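Local coordinates for protein putative TetR-family transcriptional regulator (Bordetella parapertussis 12822, PDB 3CCY) that probably binds cis-regulatory DNA through a helix-turn-helix motif and acts as a transcription regulator, likely a repressor, of the TetR family, at residues A24-R29 with D107-V111; F91-K96 with A186-V190; Y102-R106 with T170-A176. All coordinates share one frame. Numbering follows the deposited sequence.

Interaction 1 (A24-R29 with D107-V111)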
ATOM      1  N   ALA A  24      -9.584 -16.678   3.740  1.00 33.98           N
ATOM      2  CA  ALA A  24      -9.033 -15.343   3.992  1.00 33.98           C
ATOM      3  C   ALA A  24      -7.562 -15.445   4.375  1.00 34.05           C
ATOM      4  O   ALA A  24      -6.727 -14.729   3.827  1.00 34.30           O
ATOM      5  CB  ALA A  24      -9.829 -14.635   5.071  1.00 33.27           C
ATOM      6  N   ALA A  25      -7.239 -16.357   5.289  1.00 34.66           N
ATOM      7  CA  ALA A  25      -5.849 -16.542   5.701  1.00 35.94           C
ATOM      8  C   ALA A  25      -4.917 -16.911   4.531  1.00 36.56           C
ATOM      9  O   ALA A  25      -3.835 -16.345   4.389  1.00 37.08           O
ATOM     10  CB  ALA A  25      -5.746 -17.555   6.835  1.00 35.70           C
HETATM   11  N   MSE A  26      -5.343 -17.828   3.672  1.00 37.24           N
HETATM   12  CA  MSE A  26      -4.506 -18.213   2.536  1.00 38.13           C
HETATM   13  C   MSE A  26      -4.370 -17.138   1.459  1.00 38.95           C
HETATM   14  O   MSE A  26      -3.262 -16.887   0.974  1.00 39.13           O
HETATM   15  CB  MSE A  26      -4.978 -19.528   1.945  1.00 38.04           C
HETATM   16  CG  MSE A  26      -4.448 -20.717   2.725  1.00 38.12           C
HETATM   17 SE   MSE A  26      -5.022 -22.415   2.031  0.50 38.46          SE
HETATM   18  CE  MSE A  26      -6.878 -22.346   2.630  1.00 38.20           C
ATOM     19  N   PHE A  27      -5.487 -16.499   1.100  1.00 39.65           N
ATOM     20  CA  PHE A  27      -5.481 -15.405   0.125  1.00 40.72           C
ATOM     21  C   PHE A  27      -4.548 -14.269   0.557  1.00 42.08           C
ATOM     22  O   PHE A  27      -4.013 -13.538  -0.289  1.00 42.30           O
ATOM     23  CB  PHE A  27      -6.889 -14.822  -0.074  1.00 40.37           C
ATOM     24  CG  PHE A  27      -7.889 -15.763  -0.720  1.00 39.53           C
ATOM     25  CD1 PHE A  27      -7.492 -16.924  -1.372  1.00 38.93           C
ATOM     26  CD2 PHE A  27      -9.242 -15.436  -0.708  1.00 39.45           C
ATOM     27  CE1 PHE A  27      -8.430 -17.764  -1.969  1.00 39.13           C
ATOM     28  CE2 PHE A  27     -10.186 -16.264  -1.301  1.00 37.47           C
ATOM     29  CZ  PHE A  27      -9.776 -17.434  -1.935  1.00 39.45           C
ATOM     30  N   ALA A  28      -4.399 -14.104   1.876  1.00 43.41           N
ATOM     31  CA  ALA A  28      -3.574 -13.036   2.462  1.00 44.90           C
ATOM     32  C   ALA A  28      -2.082 -13.388   2.613  1.00 46.22           C
ATOM     33  O   ALA A  28      -1.253 -12.479   2.613  1.00 47.19           O
ATOM     34  CB  ALA A  28      -4.164 -12.550   3.801  1.00 44.11           C
ATOM     35  N   ARG A  29      -1.736 -14.677   2.744  1.00 47.51           N
ATOM     36  CA  ARG A  29      -0.317 -15.091   2.680  1.00 48.78           C
ATOM     37  C   ARG A  29       0.140 -15.207   1.218  1.00 48.88           C
ATOM     38  O   ARG A  29       0.811 -14.304   0.714  1.00 49.12           O
ATOM     39  CB  ARG A  29      -0.021 -16.414   3.412  1.00 49.45           C
ATOM     40  CG  ARG A  29      -0.717 -16.655   4.743  1.00 51.89           C
ATOM     41  CD  ARG A  29      -0.308 -15.660   5.827  1.00 56.03           C
ATOM     42  NE  ARG A  29      -1.151 -15.810   7.016  1.00 58.89           N
ATOM     43  CZ  ARG A  29      -2.338 -15.225   7.180  1.00 59.90           C
ATOM     44  NH1 ARG A  29      -2.832 -14.431   6.235  1.00 60.20           N
ATOM     45  NH2 ARG A  29      -3.033 -15.427   8.297  1.00 60.69           N
ATOM     46  N   ASP A 107      -6.533 -10.489   8.189  1.00 34.97           N
ATOM     47  CA  ASP A 107      -6.645 -11.270   6.963  1.00 35.13           C
ATOM     48  C   ASP A 107      -7.655 -10.711   5.962  1.00 34.82           C
ATOM     49  O   ASP A 107      -7.326 -10.526   4.797  1.00 33.25           O
ATOM     50  CB  ASP A 107      -7.016 -12.719   7.285  1.00 34.94           C
ATOM     51  CG  ASP A 107      -5.882 -13.482   7.913  1.00 36.32           C
ATOM     52  OD1 ASP A 107      -4.714 -13.042   7.786  1.00 37.20           O
ATOM     53  OD2 ASP A 107      -6.166 -14.526   8.541  1.00 40.15           O
ATOM     54  N   ARG A 108      -8.898 -10.514   6.410  1.00 35.92           N
ATOM     55  CA  ARG A 108      -9.960  -9.990   5.536  1.00 38.08           C
ATOM     56  C   ARG A 108      -9.624  -8.554   5.093  1.00 38.68           C
ATOM     57  O   ARG A 108      -9.904  -8.172   3.969  1.00 38.50           O
ATOM     58  CB  ARG A 108     -11.343 -10.066   6.217  1.00 37.82           C
ATOM     59  CG  ARG A 108     -12.025 -11.481   6.233  1.00 38.96           C
ATOM     60  CD  ARG A 108     -13.360 -11.388   6.974  1.00 39.79           C
ATOM     61  NE  ARG A 108     -14.041 -12.660   7.280  1.00 44.78           N
ATOM     62  CZ  ARG A 108     -13.626 -13.570   8.171  1.00 46.03           C
ATOM     63  NH1 ARG A 108     -14.329 -14.674   8.378  1.00 45.40           N
ATOM     64  NH2 ARG A 108     -12.497 -13.403   8.842  1.00 48.42           N
ATOM     65  N   HIS A 109      -8.980  -7.790   5.975  1.00 40.44           N
ATOM     66  CA  HIS A 109      -8.492  -6.428   5.663  1.00 42.23           C
ATOM     67  C   HIS A 109      -7.454  -6.457   4.528  1.00 42.07           C
ATOM     68  O   HIS A 109      -7.614  -5.816   3.485  1.00 41.58           O
ATOM     69  CB  HIS A 109      -7.882  -5.837   6.938  1.00 43.51           C
ATOM     70  CG  HIS A 109      -7.794  -4.342   6.967  1.00 49.04           C
ATOM     71  ND1 HIS A 109      -6.676  -3.651   6.537  1.00 55.52           N
ATOM     72  CD2 HIS A 109      -8.667  -3.406   7.425  1.00 53.49           C
ATOM     73  CE1 HIS A 109      -6.872  -2.353   6.721  1.00 58.32           C
ATOM     74  NE2 HIS A 109      -8.068  -2.178   7.267  1.00 56.30           N
ATOM     75  N   VAL A 110      -6.387  -7.226   4.720  1.00 42.02           N
ATOM     76  CA  VAL A 110      -5.376  -7.406   3.677  1.00 41.15           C
ATOM     77  C   VAL A 110      -6.039  -7.810   2.346  1.00 41.89           C
ATOM     78  O   VAL A 110      -5.743  -7.215   1.299  1.00 41.32           O
ATOM     79  CB  VAL A 110      -4.278  -8.439   4.084  1.00 40.81           C
ATOM     80  CG1 VAL A 110      -3.312  -8.713   2.921  1.00 39.90           C
ATOM     81  CG2 VAL A 110      -3.521  -7.970   5.312  1.00 39.48           C
ATOM     82  N   VAL A 111      -6.956  -8.786   2.395  1.00 41.64           N
ATOM     83  CA  VAL A 111      -7.649  -9.267   1.180  1.00 42.01           C
ATOM     84  C   VAL A 111      -8.447  -8.130   0.472  1.00 42.71           C
ATOM     85  O   VAL A 111      -8.444  -8.059  -0.767  1.00 41.74           O
ATOM     86  CB  VAL A 111      -8.497 -10.569   1.445  1.00 41.90           C
ATOM     87  CG1 VAL A 111      -9.321 -10.951   0.233  1.00 42.14           C
ATOM     88  CG2 VAL A 111      -7.598 -11.753   1.790  1.00 40.95           C
TER
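Helix 87-115 is kinked where it enters this contact: the amides of Asp107 and Arg108 lack the helical hydrogen bond to the preceding turn. Asp107 acts as a knob. Its side chain sits in a hole formed by Ala24, Ala25, Ala28 and Arg29, and its carboxylate turns to the guanidinium of Arg29. Arg29 NH1 and Arg29 NH2 donate hydrogen bonds to Asp107 OD1 at 2.8 and 3.0 Å. A weak third bond joins Arg29 NH2 to Asp107 OD2 at 3.3 Å. The salt bridge closes the more open side of the contact. Arg108 points its CA-CB bond away, yet Arg108 CG still rests 4.0 Å from Ala24 CB. Val110 brings CG1 to 4.0 Å from Ala28 CB. Val111 goes deeper. Val111 CG2 is 3.7 Å from Phe27 CB, 4.1 Å from Ala28 CB and 3.7 Å from Ala24 O. The alanines are small, so the axes of these short segments come within 8.3 Å, crossing at 50°. The contact joins the N-terminal, probably DNA-binding, part of this TetR-family protein to its C-terminal part. Helix 58-81 covers one flank: Met65 meets Ala24, His69 meets Arg108, and Leu62 and Leu66 meet Val111. Met26 of helix 15-29 packs on helix 37-43, within the predicted helix-turn-helix region.

Interaction 2 (F91-K96 with A186-V190); sequences FLQIVK and AERTV
Val190, Ala186 and Leu92 lose the most surface here. Both segments are regular alpha helix, FLQIVK on helix 87-115 and AERTV on helix 182-195. Their axes approach to 9.1 Å and their N-to-C directions differ by 131°, so they run roughly antiparallel but clearly inclined. The CA atoms of Lys96 and Ala186 are 5.2 Å apart, those of Leu92 and Val190 6.4 Å. Val190 has chi1 t and points toward the other helix. Val190 CG2 is the meeting point of three side chains: 3.7 Å from Leu92 CD1, 3.7 Å from Val95 CG2 and 3.9 Å from Phe91 CE2. Leu92 takes the t,p rotamer. Leu92 CD1 thereby reaches across and also lies 4.0 Å from Glu187 CA. Ala186 points its CB at the other helix, 3.6 Å from Lys96 CG and 3.9 Å from Val95 CG1. Lys96 is m at chi1 and extended beyond it, which carries NZ to Glu187 OE2 at 3.0 Å in a hydrogen-bonded salt bridge. Phe163 and Ile167 of helix 153-168 add to the core beside Val95, and Thr189 also packs on Leu162 of the second subunit. This is helix packing within the all-helical C-terminal domain of the TetR family. Apolar burial dominates, and the small Ala186 allows the close approach; the partly exposed Lys96-Glu187 pair adds a polar tie beside it.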
ATOM      1  N   PHE A  91     -13.193  12.450  13.438  1.00 33.97           N
ATOM      2  CA  PHE A  91     -12.094  12.065  12.570  1.00 33.20           C
ATOM      3  C   PHE A  91     -11.182  11.060  13.282  1.00 33.19           C
ATOM      4  O   PHE A  91     -10.872  10.005  12.720  1.00 32.33           O
ATOM      5  CB  PHE A  91     -11.271  13.262  12.047  1.00 34.02           C
ATOM      6  CG  PHE A  91     -10.108  12.858  11.150  1.00 35.66           C
ATOM      7  CD1 PHE A  91     -10.328  12.268   9.902  1.00 38.19           C
ATOM      8  CD2 PHE A  91      -8.791  13.060  11.554  1.00 33.38           C
ATOM      9  CE1 PHE A  91      -9.242  11.878   9.092  1.00 37.19           C
ATOM     10  CE2 PHE A  91      -7.710  12.674  10.776  1.00 36.59           C
ATOM     11  CZ  PHE A  91      -7.927  12.070   9.525  1.00 36.40           C
ATOM     12  N   LEU A  92     -10.766  11.388  14.507  1.00 33.04           N
ATOM     13  CA  LEU A  92      -9.887  10.495  15.292  1.00 33.09           C
ATOM     14  C   LEU A  92     -10.598   9.136  15.548  1.00 33.70           C
ATOM     15  O   LEU A  92      -9.966   8.096  15.461  1.00 32.70           O
ATOM     16  CB  LEU A  92      -9.495  11.151  16.644  1.00 33.44           C
ATOM     17  CG  LEU A  92      -8.739  10.233  17.615  1.00 33.00           C
ATOM     18  CD1 LEU A  92      -7.443   9.724  16.998  1.00 28.62           C
ATOM     19  CD2 LEU A  92      -8.494  10.877  19.013  1.00 33.60           C
ATOM     20  N   GLN A  93     -11.904   9.168  15.831  1.00 32.79           N
ATOM     21  CA  GLN A  93     -12.664   7.931  16.018  1.00 34.28           C
ATOM     22  C   GLN A  93     -12.727   7.059  14.750  1.00 33.77           C
ATOM     23  O   GLN A  93     -12.661   5.825  14.814  1.00 33.37           O
ATOM     24  CB  GLN A  93     -14.057   8.208  16.609  1.00 33.05           C
ATOM     25  CG  GLN A  93     -14.040   8.548  18.101  1.00 34.78           C
ATOM     26  CD  GLN A  93     -15.412   8.953  18.652  1.00 37.41           C
ATOM     27  OE1 GLN A  93     -15.625   8.953  19.878  1.00 42.50           O
ATOM     28  NE2 GLN A  93     -16.347   9.284  17.766  1.00 40.39           N
ATOM     29  N   ILE A  94     -12.854   7.692  13.588  1.00 33.58           N
ATOM     30  CA  ILE A  94     -12.793   6.960  12.340  1.00 33.48           C
ATOM     31  C   ILE A  94     -11.435   6.280  12.158  1.00 33.23           C
ATOM     32  O   ILE A  94     -11.364   5.119  11.776  1.00 32.82           O
ATOM     33  CB  ILE A  94     -13.056   7.895  11.098  1.00 34.85           C
ATOM     34  CG1 ILE A  94     -14.512   8.327  11.058  1.00 33.99           C
ATOM     35  CG2 ILE A  94     -12.547   7.215   9.776  1.00 33.86           C
ATOM     36  CD1 ILE A  94     -14.751   9.503  10.069  1.00 37.49           C
ATOM     37  N   VAL A  95     -10.343   6.986  12.427  1.00 32.09           N
ATOM     38  CA  VAL A  95      -9.035   6.353  12.230  1.00 32.95           C
ATOM     39  C   VAL A  95      -8.843   5.162  13.230  1.00 31.62           C
ATOM     40  O   VAL A  95      -8.307   4.130  12.876  1.00 29.67           O
ATOM     41  CB  VAL A  95      -7.880   7.380  12.386  1.00 31.13           C
ATOM     42  CG1 VAL A  95      -6.480   6.693  12.187  1.00 33.51           C
ATOM     43  CG2 VAL A  95      -8.088   8.541  11.389  1.00 36.30           C
ATOM     44  N   LYS A  96      -9.279   5.352  14.468  1.00 30.32           N
ATOM     45  CA  LYS A  96      -9.180   4.314  15.514  1.00 30.66           C
ATOM     46  C   LYS A  96     -10.007   3.108  15.079  1.00 30.89           C
ATOM     47  O   LYS A  96      -9.590   1.974  15.273  1.00 30.62           O
ATOM     48  CB  LYS A  96      -9.742   4.834  16.821  1.00 30.04           C
ATOM     49  CG  LYS A  96      -8.811   5.723  17.606  1.00 29.62           C
ATOM     50  CD  LYS A  96      -9.397   6.063  19.006  1.00 31.28           C
ATOM     51  CE  LYS A  96      -8.305   6.909  19.716  1.00 33.89           C
ATOM     52  NZ  LYS A  96      -8.634   7.194  21.086  1.00 36.92           N
ATOM     53  N   ALA A 186      -3.235   5.098  15.968  1.00 29.38           N
ATOM     54  CA  ALA A 186      -4.277   5.961  15.423  1.00 28.25           C
ATOM     55  C   ALA A 186      -4.067   7.393  15.895  1.00 29.12           C
ATOM     56  O   ALA A 186      -4.099   8.311  15.064  1.00 27.09           O
ATOM     57  CB  ALA A 186      -5.723   5.469  15.856  1.00 28.77           C
ATOM     58  N   GLU A 187      -3.853   7.574  17.208  1.00 29.28           N
ATOM     59  CA  GLU A 187      -3.575   8.909  17.794  1.00 30.64           C
ATOM     60  C   GLU A 187      -2.375   9.587  17.185  1.00 31.50           C
ATOM     61  O   GLU A 187      -2.416  10.791  16.874  1.00 29.54           O
ATOM     62  CB  GLU A 187      -3.455   8.839  19.314  1.00 31.28           C
ATOM     63  CG  GLU A 187      -4.806   8.422  19.904  1.00 36.17           C
ATOM     64  CD  GLU A 187      -4.858   8.251  21.407  1.00 44.74           C
ATOM     65  OE1 GLU A 187      -3.801   7.953  22.011  1.00 49.56           O
ATOM     66  OE2 GLU A 187      -5.985   8.385  21.975  1.00 45.97           O
ATOM     67  N   ARG A 188      -1.303   8.805  17.028  1.00 31.04           N
ATOM     68  CA  ARG A 188      -0.083   9.249  16.356  1.00 32.00           C
ATOM     69  C   ARG A 188      -0.336   9.664  14.899  1.00 31.95           C
ATOM     70  O   ARG A 188       0.117  10.721  14.477  1.00 32.61           O
ATOM     71  CB  ARG A 188       0.937   8.116  16.318  1.00 31.15           C
ATOM     72  CG  ARG A 188       2.363   8.577  15.814  1.00 35.05           C
ATOM     73  CD  ARG A 188       2.986   9.424  16.871  1.00 36.90           C
ATOM     74  NE  ARG A 188       4.414   9.680  16.666  1.00 40.91           N
ATOM     75  CZ  ARG A 188       5.179  10.258  17.586  1.00 39.41           C
ATOM     76  NH1 ARG A 188       4.642  10.603  18.749  1.00 39.90           N
ATOM     77  NH2 ARG A 188       6.449  10.500  17.351  1.00 35.77           N
ATOM     78  N   THR A 189      -0.965   8.781  14.124  1.00 30.79           N
ATOM     79  CA  THR A 189      -1.364   9.058  12.723  1.00 31.96           C
ATOM     80  C   THR A 189      -2.148  10.389  12.578  1.00 31.48           C
ATOM     81  O   THR A 189      -1.843  11.240  11.733  1.00 30.34           O
ATOM     82  CB  THR A 189      -2.203   7.895  12.185  1.00 32.08           C
ATOM     83  OG1 THR A 189      -1.407   6.703  12.259  1.00 31.87           O
ATOM     84  CG2 THR A 189      -2.658   8.145  10.730  1.00 35.19           C
ATOM     85  N   VAL A 190      -3.128  10.575  13.430  1.00 30.80           N
ATOM     86  CA  VAL A 190      -3.886  11.823  13.440  1.00 31.31           C
ATOM     87  C   VAL A 190      -3.091  13.055  13.868  1.00 31.52           C
ATOM     88  O   VAL A 190      -3.200  14.106  13.219  1.00 30.69           O
ATOM     89  CB  VAL A 190      -5.152  11.669  14.315  1.00 32.51           C
ATOM     90  CG1 VAL A 190      -5.897  13.003  14.469  1.00 30.09           C
ATOM     91  CG2 VAL A 190      -6.078  10.633  13.685  1.00 30.14           C
TER

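Interaction 3 (Y102-R106 with T170-A176)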
ATOM      1  N   TYR A 102      -8.209  -3.689  11.563  1.00 40.53           N
ATOM      2  CA  TYR A 102      -6.901  -4.363  11.353  1.00 41.36           C
ATOM      3  C   TYR A 102      -6.441  -5.302  12.505  1.00 42.54           C
ATOM      4  O   TYR A 102      -6.073  -6.475  12.293  1.00 42.84           O
ATOM      5  CB  TYR A 102      -5.845  -3.298  11.088  1.00 42.16           C
ATOM      6  CG  TYR A 102      -4.473  -3.863  10.819  1.00 41.65           C
ATOM      7  CD1 TYR A 102      -4.132  -4.353   9.541  1.00 41.07           C
ATOM      8  CD2 TYR A 102      -3.509  -3.894  11.833  1.00 40.98           C
ATOM      9  CE1 TYR A 102      -2.873  -4.872   9.282  1.00 40.53           C
ATOM     10  CE2 TYR A 102      -2.243  -4.402  11.578  1.00 41.67           C
ATOM     11  CZ  TYR A 102      -1.932  -4.895  10.305  1.00 41.47           C
ATOM     12  OH  TYR A 102      -0.696  -5.404  10.075  1.00 38.76           O
ATOM     13  N   ALA A 103      -6.463  -4.790  13.730  1.00 43.03           N
ATOM     14  CA  ALA A 103      -6.174  -5.576  14.912  1.00 43.78           C
ATOM     15  C   ALA A 103      -7.060  -6.834  15.031  1.00 44.21           C
ATOM     16  O   ALA A 103      -6.611  -7.888  15.508  1.00 44.74           O
ATOM     17  CB  ALA A 103      -6.332  -4.697  16.173  1.00 44.05           C
ATOM     18  N   THR A 104      -8.319  -6.730  14.611  1.00 43.99           N
ATOM     19  CA  THR A 104      -9.229  -7.860  14.769  1.00 43.83           C
ATOM     20  C   THR A 104      -9.316  -8.703  13.498  1.00 42.92           C
ATOM     21  O   THR A 104      -9.276  -9.912  13.579  1.00 43.57           O
ATOM     22  CB  THR A 104     -10.623  -7.428  15.292  1.00 44.09           C
ATOM     23  OG1 THR A 104     -11.194  -6.490  14.399  1.00 46.14           O
ATOM     24  CG2 THR A 104     -10.491  -6.750  16.627  1.00 43.79           C
ATOM     25  N   SER A 105      -9.359  -8.050  12.340  1.00 42.12           N
ATOM     26  CA  SER A 105      -9.684  -8.688  11.061  1.00 41.55           C
ATOM     27  C   SER A 105      -8.587  -8.527  10.013  1.00 39.89           C
ATOM     28  O   SER A 105      -8.885  -8.246   8.851  1.00 40.52           O
ATOM     29  CB  SER A 105     -10.987  -8.091  10.500  1.00 41.45           C
ATOM     30  OG  SER A 105     -12.115  -8.685  11.104  1.00 43.22           O
ATOM     31  N   ARG A 106      -7.335  -8.723  10.416  1.00 38.88           N
ATOM     32  CA  ARG A 106      -6.185  -8.479   9.538  1.00 37.62           C
ATOM     33  C   ARG A 106      -6.295  -9.176   8.165  1.00 36.83           C
ATOM     34  O   ARG A 106      -6.156  -8.529   7.108  1.00 35.57           O
ATOM     35  CB  ARG A 106      -4.871  -8.882  10.221  1.00 37.73           C
ATOM     36  CG  ARG A 106      -3.660  -8.405   9.397  1.00 37.50           C
ATOM     37  CD  ARG A 106      -2.289  -8.791   9.966  1.00 38.79           C
ATOM     38  NE  ARG A 106      -1.262  -8.263   9.059  1.00 39.24           N
ATOM     39  CZ  ARG A 106      -0.845  -8.903   7.969  1.00 40.34           C
ATOM     40  NH1 ARG A 106      -1.322 -10.108   7.675  1.00 40.43           N
ATOM     41  NH2 ARG A 106       0.057  -8.351   7.175  1.00 41.46           N
ATOM     42  N   THR A 170      -0.167   0.027   6.473  1.00 29.15           N
ATOM     43  CA  THR A 170       0.172  -0.612   7.757  1.00 29.50           C
ATOM     44  C   THR A 170       0.287  -2.131   7.691  1.00 29.63           C
ATOM     45  O   THR A 170       1.093  -2.729   8.382  1.00 29.70           O
ATOM     46  CB  THR A 170      -0.798  -0.202   8.905  1.00 29.46           C
ATOM     47  OG1 THR A 170      -2.160  -0.402   8.509  1.00 29.30           O
ATOM     48  CG2 THR A 170      -0.571   1.320   9.263  1.00 28.73           C
ATOM     49  N   TYR A 171      -0.505  -2.748   6.841  1.00 29.57           N
ATOM     50  CA  TYR A 171      -0.449  -4.205   6.722  1.00 30.99           C
ATOM     51  C   TYR A 171       0.957  -4.687   6.365  1.00 30.83           C
ATOM     52  O   TYR A 171       1.328  -5.821   6.683  1.00 31.57           O
ATOM     53  CB  TYR A 171      -1.515  -4.729   5.750  1.00 31.55           C
ATOM     54  CG  TYR A 171      -1.163  -4.659   4.283  1.00 33.93           C
ATOM     55  CD1 TYR A 171      -0.584  -5.753   3.629  1.00 35.80           C
ATOM     56  CD2 TYR A 171      -1.443  -3.530   3.534  1.00 34.15           C
ATOM     57  CE1 TYR A 171      -0.257  -5.689   2.287  1.00 35.26           C
ATOM     58  CE2 TYR A 171      -1.102  -3.463   2.176  1.00 33.18           C
ATOM     59  CZ  TYR A 171      -0.537  -4.533   1.579  1.00 34.15           C
ATOM     60  OH  TYR A 171      -0.222  -4.433   0.251  1.00 35.21           O
ATOM     61  N   THR A 172       1.749  -3.836   5.720  1.00 30.02           N
ATOM     62  CA  THR A 172       3.085  -4.279   5.283  1.00 29.93           C
ATOM     63  C   THR A 172       4.124  -4.267   6.411  1.00 30.72           C
ATOM     64  O   THR A 172       5.202  -4.847   6.252  1.00 31.32           O
ATOM     65  CB  THR A 172       3.664  -3.425   4.113  1.00 29.91           C
ATOM     66  OG1 THR A 172       3.916  -2.066   4.560  1.00 29.26           O
ATOM     67  CG2 THR A 172       2.691  -3.402   2.936  1.00 29.51           C
ATOM     68  N   TRP A 173       3.847  -3.570   7.508  1.00 30.48           N
ATOM     69  CA  TRP A 173       4.912  -3.329   8.513  1.00 30.46           C
ATOM     70  C   TRP A 173       4.437  -3.419   9.966  1.00 31.36           C
ATOM     71  O   TRP A 173       5.221  -3.757  10.878  1.00 31.73           O
ATOM     72  CB  TRP A 173       5.559  -1.952   8.282  1.00 29.87           C
ATOM     73  CG  TRP A 173       4.640  -0.719   8.492  1.00 26.82           C
ATOM     74  CD1 TRP A 173       3.901  -0.042   7.529  1.00 27.07           C
ATOM     75  CD2 TRP A 173       4.429  -0.015   9.720  1.00 28.29           C
ATOM     76  NE1 TRP A 173       3.228   1.024   8.109  1.00 28.89           N
ATOM     77  CE2 TRP A 173       3.552   1.073   9.444  1.00 27.41           C
ATOM     78  CE3 TRP A 173       4.902  -0.194  11.046  1.00 29.84           C
ATOM     79  CZ2 TRP A 173       3.127   1.949  10.432  1.00 28.47           C
ATOM     80  CZ3 TRP A 173       4.472   0.689  12.026  1.00 28.56           C
ATOM     81  CH2 TRP A 173       3.601   1.754  11.702  1.00 29.42           C
ATOM     82  N   TYR A 174       3.171  -3.084  10.186  1.00 31.10           N
ATOM     83  CA  TYR A 174       2.658  -2.894  11.560  1.00 30.65           C
ATOM     84  C   TYR A 174       2.116  -4.164  12.182  1.00 30.91           C
ATOM     85  O   TYR A 174       1.334  -4.889  11.563  1.00 31.75           O
ATOM     86  CB  TYR A 174       1.590  -1.803  11.587  1.00 30.78           C
ATOM     87  CG  TYR A 174       0.910  -1.666  12.920  1.00 29.66           C
ATOM     88  CD1 TYR A 174       1.601  -1.170  14.018  1.00 31.06           C
ATOM     89  CD2 TYR A 174      -0.439  -2.060  13.083  1.00 29.54           C
ATOM     90  CE1 TYR A 174       0.989  -1.042  15.279  1.00 27.14           C
ATOM     91  CE2 TYR A 174      -1.062  -1.975  14.328  1.00 29.54           C
ATOM     92  CZ  TYR A 174      -0.340  -1.451  15.418  1.00 30.16           C
ATOM     93  OH  TYR A 174      -0.944  -1.356  16.640  1.00 30.37           O
ATOM     94  N   LYS A 175       2.546  -4.448  13.413  1.00 30.21           N
ATOM     95  CA  LYS A 175       2.030  -5.602  14.164  1.00 31.17           C
ATOM     96  C   LYS A 175       1.180  -5.108  15.347  1.00 30.05           C
ATOM     97  O   LYS A 175       1.683  -4.429  16.248  1.00 29.22           O
ATOM     98  CB  LYS A 175       3.174  -6.507  14.609  1.00 32.94           C
ATOM     99  CG  LYS A 175       3.860  -7.377  13.494  1.00 36.55           C
ATOM    100  CD  LYS A 175       3.969  -6.749  12.079  1.00 40.57           C
ATOM    101  CE  LYS A 175       5.107  -7.401  11.215  1.00 42.28           C
ATOM    102  NZ  LYS A 175       5.083  -7.051   9.731  1.00 41.45           N
ATOM    103  N   ALA A 176      -0.116  -5.422  15.309  1.00 29.26           N
ATOM    104  CA  ALA A 176      -1.066  -4.914  16.269  1.00 29.52           C
ATOM    105  C   ALA A 176      -0.872  -5.404  17.730  1.00 30.42           C
ATOM    106  O   ALA A 176      -1.489  -4.830  18.669  1.00 30.82           O
ATOM    107  CB  ALA A 176      -2.499  -5.200  15.802  1.00 30.14           C
TER
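The ring of Tyr102 is the bump, and the turn of 170-176 supplies the hollow. Tyr102 has chi1 t and its side chain projects into the bend of the backbone. The walls are Tyr171, whose CB is 3.8 Å from Tyr102 CE1, and Tyr174, whose CD2 is 3.3 Å from Tyr102 CE2. The rings of Tyr102 and Tyr174 meet rim to rim, with centroids 5.8 Å apart and planes at 36°. They do not stack. Ala176 covers the ring close to its base, its CB 4.3 Å from Tyr102 CD2. The CB of Ala176 also lies 3.8 Å from Ala103 CA and 3.9 Å from Ala103 CB, so two small residues let helix and loop come close. At the tip of the ring, Tyr102 OH donates to Tyr174 O at 2.6 Å and accepts a bond from Arg106 NE at 3.1 Å. Arg106, one turn on, extends alongside and donates from NH2 to Tyr171 O at 2.9 Å. Two carbonyls of the loop are thus held by side chains of one helix. Bonds from Trp173 N and Tyr174 N to Thr170 O, at 3.0 and 2.8 Å, keep the turn itself tight. Tyr174 continues onto Pro182 and Leu185, and its OH bonds to Val180 O. The contact fixes the connection between helices 153-168 and 182-195 against helix 87-115, inside the helical C-terminal domain of a TetR-family regulator.

How the interactions relate
All three contacts use helix 87-115. In chain order its segments serve interaction 2, then 3, then 1. Interactions 1 and 3 have centres 11 Å apart and touch: Val110 CG2 lies 3.8 Å from Tyr171 CB, and His109 ND1 lies 4.0 Å from Tyr102 CD1. Interactions 2 and 3 do not touch; their centres are 15 Å apart and their nearest atoms about 6 Å. Interactions 1 and 2 lie on opposite sides of the chain's centre, 24 Å between centres. The helix therefore links the probable DNA-binding part, which interaction 1 touches through helix 15-29, with the C-terminal helix packing of interaction 2 beside the second subunit. Along the chain, both segments of interaction 3 fall between those of interaction 2.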